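Local coordinates for protein metallophosphoesterase (Clostridium thermocellum, PDB 4J6O) that probably removes terminal phosphates from broken RNA 2',3' ends as the manganese-bound phosphatase component of the bacterial Pnkp-Hen1 RNA repair system, at residues Ile17-Cys23 with Ile223-Val228; Phe62-Asp68 with Cys91-Asp97; Val80-Lys85 with Glu132-Phe136; His155-Lys159 with Phe173-Glu178. All coordinates share one frame; numbering follows the deposited sequence. Where two conformers were deposited one is given.

Overall arrangement
All four contacts belong to the calcineurin-like phosphatase fold, two mixed sheets with helices packed around them. Contacts 1 and 2 are buried and share the manganese ion and one of its waters; contact 1 is joined through the metal site and waters with some apolar packing, contact 2 by direct hydrogen bonds, and His21 ND1 donates to Val67 O between the two. Contact 4, also buried, reaches this site through His155, whose ND1 meets Leu63 O, but runs outward to a salt bridge at its far end. Contact 3 is different: a partly buried, apolar meeting of two outer helices, about 18 Å centre to centre from contact 1, linked to contact 2 through Phe62 and Leu66.

Contact 1 of 4, residues Ile17-Cys23 with Ile223-Val228; sequences IGDIHGC and IDTGCV. With MN (manganese (II) ion), chain J.
Asp19 and Asp224 lay their carboxylates one over the other beside the manganese ion, the two planes only 16° apart. OD1 of Asp19 lies 3.2 Å from OD2 of Asp224, two acceptors with no hydrogen bond between them, whose like charges are probably eased by the metal and the waters. Asp19 OD2 binds manganese at 2.2 Å, while Asp224 OD2 accepts from a metal-bound water, making Asp224 a second-shell residue. With CG anti to its backbone N (chi1 -178°), Asp224 extends its carboxylate across to Asp19, and its OD1 takes the N-H of Gly226 from above the carboxylate plane, closing an Asx turn that steadies the group.

His21 completes this side of the metal site, NE2 to manganese 2.3 Å. Its CG sits beside the backbone N (chi1 -74°), which swings the ring to the ion; CB itself rests on Val228 CG1 at 3.8 Å, and ND1 donates to Val67 O. Val228 also puts CB 3.7 Å from the SG of Cys23, and the SG of Cys227 approaches the CB of Cys23 without a disulfide. Two further waters stitch the backbones: both donate to Asp19 O, one accepting from Val228 N, the other from Cys227 N and donating also to Asp224 OD1.

Asp19 and His21 are the Asp-X-His of the GDIHG motif, a signature of calcineurin-like phosphoesterases. It follows strand 14-17 and leads into helix 24-33, whereas 223-228 connects strand 220-222 to strand 232-238; Leu233 of the latter touches both Ile20 and Cys227.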
loop_
_atom_site.group_PDB
_atom_site.type_symbol
_atom_site.label_atom_id
_atom_site.label_comp_id
_atom_site.label_asym_id
_atom_site.label_seq_id
_atom_site.Cartn_x
_atom_site.Cartn_y
_atom_site.Cartn_z
ATOM N N ILE A 17 1.532 -6.937 -0.717
ATOM C CA ILE A 17 2.462 -6.459 0.342
ATOM C C ILE A 17 1.814 -5.234 1.028
ATOM O O ILE A 17 1.308 -4.322 0.355
ATOM C CB ILE A 17 3.817 -6.072 -0.258
ATOM C CG1 ILE A 17 4.521 -7.360 -0.760
ATOM C CG2 ILE A 17 4.736 -5.452 0.798
ATOM C CD1 ILE A 17 5.824 -7.165 -1.448
ATOM N N GLY A 18 1.868 -5.215 2.362
ATOM C CA GLY A 18 1.263 -4.134 3.148
ATOM C C GLY A 18 2.152 -2.900 3.239
ATOM O O GLY A 18 3.101 -2.714 2.493
ATOM N N ASP A 19 1.775 -1.995 4.152
ATOM C CA ASP A 19 2.410 -0.675 4.185
ATOM C C ASP A 19 3.914 -0.754 4.408
ATOM O O ASP A 19 4.392 -1.321 5.403
ATOM C CB ASP A 19 1.841 0.114 5.364
ATOM C CG ASP A 19 0.352 0.212 5.360
ATOM O OD1 ASP A 19 -0.417 -0.772 5.145
ATOM O OD2 ASP A 19 -0.108 1.362 5.689
ATOM N N ILE A 20 4.626 -0.087 3.518
ATOM C CA ILE A 20 6.062 -0.077 3.542
ATOM C C ILE A 20 6.662 1.111 4.287
ATOM O O ILE A 20 7.633 0.925 5.022
ATOM C CB ILE A 20 6.595 -0.162 2.107
ATOM C CG1 ILE A 20 6.139 -1.513 1.472
ATOM C CG2 ILE A 20 8.105 -0.003 2.071
ATOM C CD1 ILE A 20 6.186 -1.500 -0.088
ATOM N N HIS A 21 6.024 2.310 4.107
ATOM C CA HIS A 21 6.441 3.495 4.866
ATOM C C HIS A 21 7.988 3.596 4.916
ATOM O O HIS A 21 8.598 3.723 5.989
ATOM C CB HIS A 21 5.856 3.451 6.281
ATOM C CG HIS A 21 4.399 3.761 6.321
ATOM N ND1 HIS A 21 3.888 4.931 5.798
ATOM C CD2 HIS A 21 3.351 3.086 6.841
ATOM C CE1 HIS A 21 2.577 4.935 5.938
ATOM N NE2 HIS A 21 2.225 3.837 6.585
ATOM N N GLY A 22 8.603 3.542 3.747
ATOM C CA GLY A 22 10.021 3.857 3.629
ATOM C C GLY A 22 10.968 2.758 4.065
ATOM O O GLY A 22 12.156 2.984 4.132
ATOM N N CYS A 23 10.426 1.586 4.394
ATOM C CA CYS A 23 11.281 0.513 4.900
ATOM C C CYS A 23 11.890 -0.318 3.732
ATOM O O CYS A 23 11.527 -1.475 3.541
ATOM C CB CYS A 23 10.500 -0.375 5.811
ATOM S SG CYS A 23 10.080 0.522 7.384
ATOM N N ILE A 223 -3.324 -6.957 6.212
ATOM C CA ILE A 223 -1.925 -7.403 6.323
ATOM C C ILE A 223 -0.917 -6.285 6.669
ATOM O O ILE A 223 0.295 -6.441 6.489
ATOM C CB ILE A 223 -1.462 -8.117 5.022
ATOM C CG1 ILE A 223 -1.467 -7.176 3.825
ATOM C CG2 ILE A 223 -2.315 -9.380 4.760
ATOM C CD1 ILE A 223 -0.731 -7.818 2.587
ATOM N N ASP A 224 -1.417 -5.152 7.180
ATOM C CA ASP A 224 -0.480 -4.145 7.698
ATOM C C ASP A 224 -0.025 -4.494 9.102
ATOM O O ASP A 224 -0.735 -4.177 10.064
ATOM C CB ASP A 224 -1.148 -2.760 7.709
ATOM C CG ASP A 224 -0.212 -1.666 8.202
ATOM O OD1 ASP A 224 0.954 -1.992 8.459
ATOM O OD2 ASP A 224 -0.643 -0.475 8.295
ATOM N N THR A 225 1.150 -5.122 9.195
ATOM C CA THR A 225 1.699 -5.594 10.467
ATOM C C THR A 225 2.717 -4.605 10.990
ATOM O O THR A 225 3.563 -4.961 11.803
ATOM C CB THR A 225 2.269 -7.004 10.282
ATOM O OG1 THR A 225 2.997 -7.090 9.041
ATOM C CG2 THR A 225 1.082 -7.971 10.228
ATOM N N GLY A 226 2.600 -3.347 10.556
ATOM C CA GLY A 226 3.321 -2.231 11.150
ATOM C C GLY A 226 4.834 -2.316 11.105
ATOM O O GLY A 226 5.531 -2.033 12.083
ATOM N N CYS A 227 5.349 -2.614 9.906
ATOM C CA CYS A 227 6.800 -2.728 9.734
ATOM C C CYS A 227 7.543 -1.511 10.273
ATOM O O CYS A 227 8.503 -1.635 11.045
ATOM C CB CYS A 227 7.074 -2.903 8.244
ATOM S SG CYS A 227 8.829 -3.208 7.942
ATOM N N VAL A 228 7.110 -0.326 9.876
ATOM C CA VAL A 228 7.879 0.825 10.281
ATOM C C VAL A 228 7.872 1.155 11.774
ATOM O O VAL A 228 8.791 1.823 12.262
ATOM C CB VAL A 228 7.420 2.063 9.440
ATOM C CG1 VAL A 228 6.033 2.582 9.932
ATOM C CG2 VAL A 228 8.468 3.191 9.479
HETATM MN MN MN J . 0.017 3.247 6.742
HETATM O O HOH W 1 5.184 0.067 7.799
HETATM O O HOH W 2 3.388 -3.009 7.324
HETATM O O HOH W 3 0.488 1.964 8.602
#

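Contact 2 of 4, residues Phe62-Asp68 with Cys91-Asp97; sequences FLGDLVD and CVPGNHD. With MN (manganese (II) ion), chain J.
Asp65, a manganese ligand, meets His96 across the contact, bringing together two signatures of the calcineurin-like phosphoesterases: GDLVDRG, which begins at Gly64, and GNHD, residues 94-97. In the first shell, Asp65 OD2 binds the metal at 2.2 Å, alongside Asp19 and His21. The other oxygen, Asp65 OD1, is held from the helix start by the backbone N-H of His96 at 3.0 Å, coming in on its syn side. One carboxylate is thus shared between metal and helix, which limits its rotation. The His96 ring stands nearly perpendicular to it, the planes 86° apart, with CD2 3.1 Å from Asp65 OD2.

Asp97 forms the next layer. Its CG lies beside its own backbone N (chi1 -53°), pointing the carboxylate back at the turn of the other segment. OD2 accepts from Asp65 N at 2.7 Å and also from the N-H of Gly94, both donors on one face of the carboxylate; Gly94 is the N-cap, so the third helical residue holds the N-H of the residue before the helix. OD1 receives Leu66 N at 2.9 Å through its syn lone pair, and Val67 N more weakly. Three successive N-H groups thus converge on one carboxylate, which positions the backbone of the metal ligand.

Further back, Phe62 and Cys91 make a parallel bridge, with Val92 N donating to Phe62 O. At the other end, Asp68, whose OD1 bonds to Thr118 OG1, fixes the rotation of the His96 ring: ND1 reaches Asp68 OD2 at 2.6 Å, only 5° out of the ring plane.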
loop_
_atom_site.group_PDB
_atom_site.type_symbol
_atom_site.label_atom_id
_atom_site.label_comp_id
_atom_site.label_asym_id
_atom_site.label_seq_id
_atom_site.Cartn_x
_atom_site.Cartn_y
_atom_site.Cartn_z
ATOM N N PHE A 62 1.043 -3.940 -4.471
ATOM C CA PHE A 62 1.373 -3.109 -3.301
ATOM C C PHE A 62 0.109 -2.449 -2.840
ATOM O O PHE A 62 -0.638 -1.922 -3.670
ATOM C CB PHE A 62 2.408 -2.041 -3.665
ATOM C CG PHE A 62 3.806 -2.577 -3.937
ATOM C CD1 PHE A 62 4.649 -2.937 -2.893
ATOM C CD2 PHE A 62 4.280 -2.726 -5.248
ATOM C CE1 PHE A 62 5.944 -3.434 -3.157
ATOM C CE2 PHE A 62 5.585 -3.234 -5.502
ATOM C CZ PHE A 62 6.410 -3.581 -4.449
ATOM N N LEU A 63 -0.075 -2.410 -1.515
ATOM C CA LEU A 63 -1.304 -1.863 -0.912
ATOM C C LEU A 63 -1.160 -0.386 -0.588
ATOM O O LEU A 63 -2.100 0.247 -0.037
ATOM C CB LEU A 63 -1.715 -2.658 0.301
ATOM C CG LEU A 63 -2.069 -4.111 0.033
ATOM C CD1 LEU A 63 -2.539 -4.751 1.351
ATOM C CD2 LEU A 63 -3.200 -4.163 -0.992
ATOM N N GLY A 64 -0.039 0.167 -0.989
ATOM C CA GLY A 64 0.213 1.595 -0.855
ATOM C C GLY A 64 0.796 1.977 0.493
ATOM O O GLY A 64 1.280 1.111 1.256
ATOM N N ASP A 65 0.760 3.258 0.807
ATOM C CA ASP A 65 1.473 3.851 1.971
ATOM C C ASP A 65 2.960 3.503 1.852
ATOM O O ASP A 65 3.584 2.916 2.744
ATOM C CB ASP A 65 0.881 3.410 3.298
ATOM C CG ASP A 65 -0.155 4.439 3.841
ATOM O OD1 ASP A 65 -0.516 5.327 3.056
ATOM O OD2 ASP A 65 -0.598 4.346 4.993
ATOM N N LEU A 66 3.506 3.843 0.683
ATOM C CA LEU A 66 4.956 3.681 0.364
ATOM C C LEU A 66 5.811 4.709 1.078
ATOM O O LEU A 66 6.977 4.432 1.404
ATOM C CB LEU A 66 5.156 3.852 -1.166
ATOM C CG LEU A 66 4.276 3.006 -2.053
ATOM C CD1 LEU A 66 4.675 3.366 -3.514
ATOM C CD2 LEU A 66 4.457 1.512 -1.782
ATOM N N VAL A 67 5.219 5.889 1.343
ATOM C CA VAL A 67 5.988 7.013 1.839
ATOM C C VAL A 67 5.696 7.311 3.297
ATOM O O VAL A 67 4.831 6.690 3.889
ATOM C CB VAL A 67 5.692 8.268 0.963
ATOM C CG1 VAL A 67 5.963 7.965 -0.538
ATOM C CG2 VAL A 67 4.234 8.692 1.109
ATOM N N ASP A 68 6.509 8.204 3.881
ATOM C CA ASP A 68 6.410 8.671 5.276
ATOM C C ASP A 68 7.055 7.742 6.281
ATOM O O ASP A 68 7.091 6.523 6.070
ATOM C CB ASP A 68 4.955 8.954 5.665
ATOM C CG ASP A 68 4.379 10.189 4.929
ATOM O OD1 ASP A 68 5.083 10.790 4.096
ATOM O OD2 ASP A 68 3.204 10.498 5.174
ATOM N N CYS A 91 0.037 -1.149 -7.993
ATOM C CA CYS A 91 0.009 -0.445 -6.707
ATOM C C CYS A 91 -1.315 0.292 -6.586
ATOM O O CYS A 91 -1.836 0.886 -7.580
ATOM C CB CYS A 91 1.160 0.568 -6.676
ATOM S SG CYS A 91 1.451 1.365 -5.046
ATOM N N VAL A 92 -1.894 0.235 -5.392
ATOM C CA VAL A 92 -3.080 1.039 -5.091
ATOM C C VAL A 92 -2.601 2.053 -4.075
ATOM O O VAL A 92 -1.580 1.895 -3.392
ATOM C CB VAL A 92 -4.281 0.184 -4.568
ATOM C CG1 VAL A 92 -4.705 -0.783 -5.664
ATOM C CG2 VAL A 92 -3.913 -0.600 -3.306
ATOM N N PRO A 93 -3.288 3.166 -4.016
ATOM C CA PRO A 93 -2.787 4.247 -3.195
ATOM C C PRO A 93 -3.199 4.157 -1.729
ATOM O O PRO A 93 -4.301 3.776 -1.405
ATOM C CB PRO A 93 -3.449 5.480 -3.859
ATOM C CG PRO A 93 -4.799 4.962 -4.269
ATOM C CD PRO A 93 -4.456 3.546 -4.822
ATOM N N GLY A 94 -2.267 4.568 -0.848
ATOM C CA GLY A 94 -2.600 4.775 0.549
ATOM C C GLY A 94 -2.866 6.262 0.801
ATOM O O GLY A 94 -2.512 7.129 -0.039
ATOM N N ASN A 95 -3.425 6.564 1.971
ATOM C CA ASN A 95 -3.703 7.927 2.348
ATOM C C ASN A 95 -2.433 8.793 2.354
ATOM O O ASN A 95 -2.455 9.997 1.996
ATOM C CB ASN A 95 -4.458 7.958 3.710
ATOM C CG ASN A 95 -3.804 7.073 4.841
ATOM O OD1 ASN A 95 -3.308 5.909 4.664
ATOM N ND2 ASN A 95 -3.847 7.644 6.042
ATOM N N HIS A 96 -1.325 8.211 2.814
ATOM C CA HIS A 96 -0.104 8.988 2.890
ATOM C C HIS A 96 0.390 9.339 1.507
ATOM O O HIS A 96 0.979 10.426 1.328
ATOM C CB HIS A 96 0.988 8.186 3.662
ATOM C CG HIS A 96 0.715 8.078 5.131
ATOM N ND1 HIS A 96 1.426 8.784 6.071
ATOM C CD2 HIS A 96 -0.204 7.343 5.820
ATOM C CE1 HIS A 96 0.951 8.512 7.273
ATOM N NE2 HIS A 96 -0.044 7.651 7.149
ATOM N N ASP A 97 0.232 8.426 0.563
ATOM C CA ASP A 97 0.714 8.680 -0.802
ATOM C C ASP A 97 -0.039 9.856 -1.439
ATOM O O ASP A 97 0.574 10.760 -2.047
ATOM C CB ASP A 97 0.519 7.430 -1.678
ATOM C CG ASP A 97 1.156 6.147 -1.030
ATOM O OD1 ASP A 97 2.260 6.219 -0.482
ATOM O OD2 ASP A 97 0.494 5.108 -1.111
HETATM MN MN MN J . 0.017 3.247 6.742
HETATM O O HOH W 4 1.632 12.156 3.752
HETATM O O HOH W 3 0.488 1.964 8.602
#

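Contact 3 of 4, residues Val80-Lys85 with Glu132-Phe136; sequences VMGMVK and EVKAF
A Met-aromatic contact between Met81 and Phe136 joins helices 73-86 and 127-138 beside the sheet that carries strands 59-62 and 89-91, where Phe136 also touches Cys91. The short segments cross at 55°, their axes 11.4 Å apart at closest, a spacing bridged by long side chains.

Met81 does most of the touching. Its CG sits 3.5 Å above the plane of the Phe136 ring, over its centre, a CH-pi contact with CG 13° off the normal. SD lies obliquely, nearer the root of the ring, 3.7 Å from Phe136 CB. The bend at chi3 (-83°) then carries CE past the ring to Val133 CG2 at 3.7 Å, so one side chain touches residues about one turn apart on its partner. Phe136 extends with CG anti to its backbone N and reaches across: Val84 CG2 meets the ring edge 3.8 Å from CE1, and Val80 CG1 lies near CZ.

Toward solvent, Lys85 NZ stays 4.3 Å from Glu132 OE2, beyond a salt bridge, and that oxygen bonds instead to Ser47 OG. Holding the two helices together is thus largely a matter of shape and dispersion, with electrostatics contributing probably little.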
loop_
_atom_site.group_PDB
_atom_site.type_symbol
_atom_site.label_atom_id
_atom_site.label_comp_id
_atom_site.label_asym_id
_atom_site.label_seq_id
_atom_site.Cartn_x
_atom_site.Cartn_y
_atom_site.Cartn_z
ATOM N N VAL A 80 9.471 0.589 -6.364
ATOM C CA VAL A 80 8.083 0.311 -6.704
ATOM C C VAL A 80 7.656 0.880 -8.073
ATOM O O VAL A 80 6.993 0.196 -8.877
ATOM C CB VAL A 80 7.131 0.856 -5.603
ATOM C CG1 VAL A 80 5.697 0.656 -6.021
ATOM C CG2 VAL A 80 7.437 0.126 -4.325
ATOM N N MET A 81 8.101 2.102 -8.351
ATOM C CA MET A 81 7.807 2.687 -9.660
ATOM C C MET A 81 8.374 1.888 -10.848
ATOM O O MET A 81 7.700 1.697 -11.871
ATOM C CB MET A 81 8.314 4.119 -9.691
ATOM C CG MET A 81 7.452 4.963 -8.810
ATOM S SD MET A 81 7.849 6.664 -9.056
ATOM C CE MET A 81 9.185 6.708 -7.997
ATOM N N GLY A 82 9.603 1.397 -10.690
ATOM C CA GLY A 82 10.185 0.508 -11.679
ATOM C C GLY A 82 9.430 -0.807 -11.869
ATOM O O GLY A 82 9.386 -1.365 -12.960
ATOM N N MET A 83 8.873 -1.337 -10.785
ATOM C CA MET A 83 8.141 -2.578 -10.839
ATOM C C MET A 83 6.844 -2.398 -11.558
ATOM O O MET A 83 6.424 -3.269 -12.312
ATOM C CB MET A 83 7.924 -3.115 -9.410
ATOM C CG MET A 83 9.243 -3.569 -8.801
ATOM S SD MET A 83 9.066 -4.194 -7.110
ATOM C CE MET A 83 8.203 -5.647 -7.394
ATOM N N VAL A 84 6.193 -1.273 -11.304
ATOM C CA VAL A 84 4.918 -1.017 -11.951
ATOM C C VAL A 84 5.238 -0.823 -13.427
ATOM O O VAL A 84 4.529 -1.313 -14.286
ATOM C CB VAL A 84 4.225 0.209 -11.345
ATOM C CG1 VAL A 84 3.013 0.617 -12.159
ATOM C CG2 VAL A 84 3.774 -0.111 -9.896
ATOM N N LYS A 85 6.341 -0.150 -13.717
ATOM C CA LYS A 85 6.666 0.141 -15.140
ATOM C C LYS A 85 7.093 -1.089 -15.970
ATOM O O LYS A 85 6.794 -1.193 -17.159
ATOM C CB LYS A 85 7.715 1.262 -15.156
ATOM C CG LYS A 85 8.088 1.784 -16.520
ATOM C CD LYS A 85 8.518 3.240 -16.398
ATOM C CE LYS A 85 10.007 3.393 -16.676
ATOM N NZ LYS A 85 10.370 4.749 -17.220
ATOM N N GLU A 132 8.331 12.553 -11.715
ATOM C CA GLU A 132 8.000 11.149 -11.936
ATOM C C GLU A 132 7.130 10.589 -10.798
ATOM O O GLU A 132 6.233 9.768 -11.027
ATOM C CB GLU A 132 9.278 10.335 -12.092
ATOM C CG GLU A 132 9.167 9.264 -13.127
ATOM C CD GLU A 132 10.274 8.251 -13.028
ATOM O OE1 GLU A 132 11.286 8.542 -12.344
ATOM O OE2 GLU A 132 10.119 7.160 -13.623
ATOM N N VAL A 133 7.399 11.044 -9.576
ATOM C CA VAL A 133 6.681 10.554 -8.387
ATOM C C VAL A 133 5.238 11.069 -8.446
ATOM O O VAL A 133 4.294 10.345 -8.193
ATOM C CB VAL A 133 7.396 10.996 -7.079
ATOM C CG1 VAL A 133 6.500 10.806 -5.862
ATOM C CG2 VAL A 133 8.743 10.237 -6.903
ATOM N N LYS A 134 5.093 12.332 -8.830
ATOM C CA LYS A 134 3.773 12.958 -8.960
ATOM C C LYS A 134 2.934 12.257 -9.997
ATOM O O LYS A 134 1.762 11.953 -9.765
ATOM C CB LYS A 134 3.922 14.444 -9.319
ATOM C CG LYS A 134 4.582 15.245 -8.188
ATOM C CD LYS A 134 4.834 16.729 -8.585
ATOM C CE LYS A 134 3.568 17.568 -8.654
ATOM N NZ LYS A 134 3.880 18.933 -9.221
ATOM N N ALA A 135 3.547 11.952 -11.134
ATOM C CA ALA A 135 2.844 11.276 -12.211
ATOM C C ALA A 135 2.457 9.869 -11.774
ATOM O O ALA A 135 1.359 9.400 -12.052
ATOM C CB ALA A 135 3.707 11.229 -13.451
ATOM N N PHE A 136 3.364 9.212 -11.058
ATOM C CA PHE A 136 3.093 7.885 -10.571
ATOM C C PHE A 136 1.920 7.857 -9.600
ATOM O O PHE A 136 1.055 6.997 -9.704
ATOM C CB PHE A 136 4.318 7.313 -9.877
ATOM C CG PHE A 136 4.062 6.017 -9.201
ATOM C CD1 PHE A 136 3.858 4.881 -9.962
ATOM C CD2 PHE A 136 4.108 5.906 -7.813
ATOM C CE1 PHE A 136 3.660 3.659 -9.366
ATOM C CE2 PHE A 136 3.901 4.685 -7.211
ATOM C CZ PHE A 136 3.665 3.572 -7.980
#

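Contact 4 of 4, residues His155-Lys159 with Phe173-Glu178; sequences HAGMK and FALYGE
His155 starts the segment against the end of helix 168-176, its CB 3.3 Å from Ala174 O and the CD2 edge of its ring turned to Leu175 O. The ring nitrogens look elsewhere: ND1 donates to Leu63 O, and NE2 bonds a citrate, probably from the crystallisation liquor, beside the metal site, so this residue links the helix end to the active-site loops.

Ala156 follows with the backbone bond of the contact, its N-H reaching Ala174 O at 2.8 Å. Its methyl pushes into the last turn, 3.5 Å from the N of Gly177, where positive phi takes the chain out of the helix. Gly157 then turns its carbonyl O to the rim of the Phe173 ring, 3.3 Å from CD1; this buried oxygen finds no hydrogen-bond partner.

Met158 curls back on itself, bent at chi2 and chi3 (56° and 66°), which brings SD obliquely to Phe173 at 4.0 Å from CD1, a Met-aromatic contact, and CE to the CB of Ala174 at 3.7 Å. Lys159 runs extended from CG onward. That CG passes over one face of the Phe173 ring, while Gly177 CA covers the opposite face 4.0 Å above the plane; Trp194 meets the ring edge-to-face.

Beyond the ring, Lys159 NZ forms a salt bridge with Glu178 OE1 at 2.8 Å, approached on the syn side. The polarity is therefore graded: backbone bonding near the pocket, a clamped aromatic in the middle, and an ion pair at the partly exposed end, where solvent probably weakens its pull.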
loop_
_atom_site.group_PDB
_atom_site.type_symbol
_atom_site.label_atom_id
_atom_site.label_comp_id
_atom_site.label_asym_id
_atom_site.label_seq_id
_atom_site.Cartn_x
_atom_site.Cartn_y
_atom_site.Cartn_z
ATOM N N HIS A 155 -6.309 -0.166 -0.204
ATOM C CA HIS A 155 -5.544 0.170 1.016
ATOM C C HIS A 155 -6.376 0.000 2.281
ATOM O O HIS A 155 -5.977 -0.766 3.182
ATOM C CB HIS A 155 -5.003 1.597 0.927
ATOM C CG HIS A 155 -4.262 2.002 2.132
ATOM N ND1 HIS A 155 -3.006 1.501 2.420
ATOM C CD2 HIS A 155 -4.601 2.812 3.152
ATOM C CE1 HIS A 155 -2.599 2.001 3.575
ATOM N NE2 HIS A 155 -3.544 2.811 4.038
ATOM N N ALA A 156 -7.490 0.714 2.384
ATOM C CA ALA A 156 -8.304 0.640 3.600
ATOM C C ALA A 156 -9.357 -0.430 3.549
ATOM O O ALA A 156 -10.127 -0.587 4.495
ATOM C CB ALA A 156 -8.937 2.028 3.919
ATOM N N GLY A 157 -9.414 -1.200 2.474
ATOM C CA GLY A 157 -10.494 -2.170 2.272
ATOM C C GLY A 157 -11.512 -1.699 1.236
ATOM O O GLY A 157 -11.377 -0.618 0.675
ATOM N N MET A 158 -12.466 -2.554 0.933
ATOM C CA MET A 158 -13.515 -2.188 -0.009
ATOM C C MET A 158 -14.751 -3.045 0.306
ATOM O O MET A 158 -14.786 -4.254 0.024
ATOM C CB MET A 158 -13.047 -2.359 -1.460
ATOM C CG MET A 158 -13.991 -1.685 -2.493
ATOM S SD MET A 158 -14.228 0.041 -2.156
ATOM C CE MET A 158 -12.573 0.703 -2.444
ATOM N N LYS A 159 -15.772 -2.418 0.893
ATOM C CA LYS A 159 -16.996 -3.152 1.177
ATOM C C LYS A 159 -17.693 -3.577 -0.127
ATOM O O LYS A 159 -17.437 -2.993 -1.182
ATOM C CB LYS A 159 -17.924 -2.324 2.068
ATOM C CG LYS A 159 -18.337 -1.027 1.487
ATOM C CD LYS A 159 -19.441 -0.444 2.427
ATOM C CE LYS A 159 -19.757 0.997 2.180
ATOM N NZ LYS A 159 -20.886 1.449 3.074
ATOM N N PHE A 173 -13.239 5.730 0.156
ATOM C CA PHE A 173 -13.272 4.510 0.976
ATOM C C PHE A 173 -11.927 3.762 0.901
ATOM O O PHE A 173 -11.375 3.383 1.931
ATOM C CB PHE A 173 -14.421 3.587 0.557
ATOM C CG PHE A 173 -14.692 2.488 1.550
ATOM C CD1 PHE A 173 -13.890 1.345 1.588
ATOM C CD2 PHE A 173 -15.691 2.606 2.496
ATOM C CE1 PHE A 173 -14.109 0.365 2.525
ATOM C CE2 PHE A 173 -15.896 1.625 3.457
ATOM C CZ PHE A 173 -15.123 0.481 3.460
ATOM N N ALA A 174 -11.397 3.670 -0.309
ATOM C CA ALA A 174 -10.110 2.963 -0.479
ATOM C C ALA A 174 -8.994 3.601 0.339
ATOM O O ALA A 174 -8.059 2.957 0.811
ATOM C CB ALA A 174 -9.711 2.947 -1.964
ATOM N N LEU A 175 -9.037 4.915 0.452
ATOM C CA LEU A 175 -7.972 5.620 1.106
ATOM C C LEU A 175 -8.095 5.664 2.621
ATOM O O LEU A 175 -7.096 5.588 3.331
ATOM C CB LEU A 175 -7.901 7.059 0.586
ATOM C CG LEU A 175 -7.548 7.249 -0.888
ATOM C CD1 LEU A 175 -7.658 8.704 -1.295
ATOM C CD2 LEU A 175 -6.111 6.789 -1.134
ATOM N N TYR A 176 -9.327 5.835 3.114
ATOM C CA TYR A 176 -9.660 6.250 4.490
ATOM C C TYR A 176 -10.696 5.319 5.167
ATOM O O TYR A 176 -10.958 5.472 6.356
ATOM C CB TYR A 176 -10.292 7.696 4.482
ATOM C CG TYR A 176 -9.500 8.764 3.745
ATOM C CD1 TYR A 176 -8.226 9.145 4.181
ATOM C CD2 TYR A 176 -10.003 9.380 2.620
ATOM C CE1 TYR A 176 -7.483 10.118 3.492
ATOM C CE2 TYR A 176 -9.279 10.334 1.925
ATOM C CZ TYR A 176 -8.020 10.704 2.358
ATOM O OH TYR A 176 -7.334 11.669 1.628
ATOM N N GLY A 177 -11.393 4.500 4.386
ATOM C CA GLY A 177 -12.557 3.793 4.882
ATOM C C GLY A 177 -13.678 4.807 5.118
ATOM O O GLY A 177 -13.671 5.899 4.528
ATOM N N GLU A 178 -14.612 4.440 5.991
ATOM C CA GLU A 178 -15.680 5.384 6.385
ATOM C C GLU A 178 -15.961 5.398 7.870
ATOM O O GLU A 178 -15.475 4.569 8.651
ATOM C CB GLU A 178 -16.972 5.151 5.593
ATOM C CG GLU A 178 -17.731 3.912 5.981
ATOM C CD GLU A 178 -18.810 3.533 4.963
ATOM O OE1 GLU A 178 -19.582 2.592 5.243
ATOM O OE2 GLU A 178 -18.894 4.204 3.903
#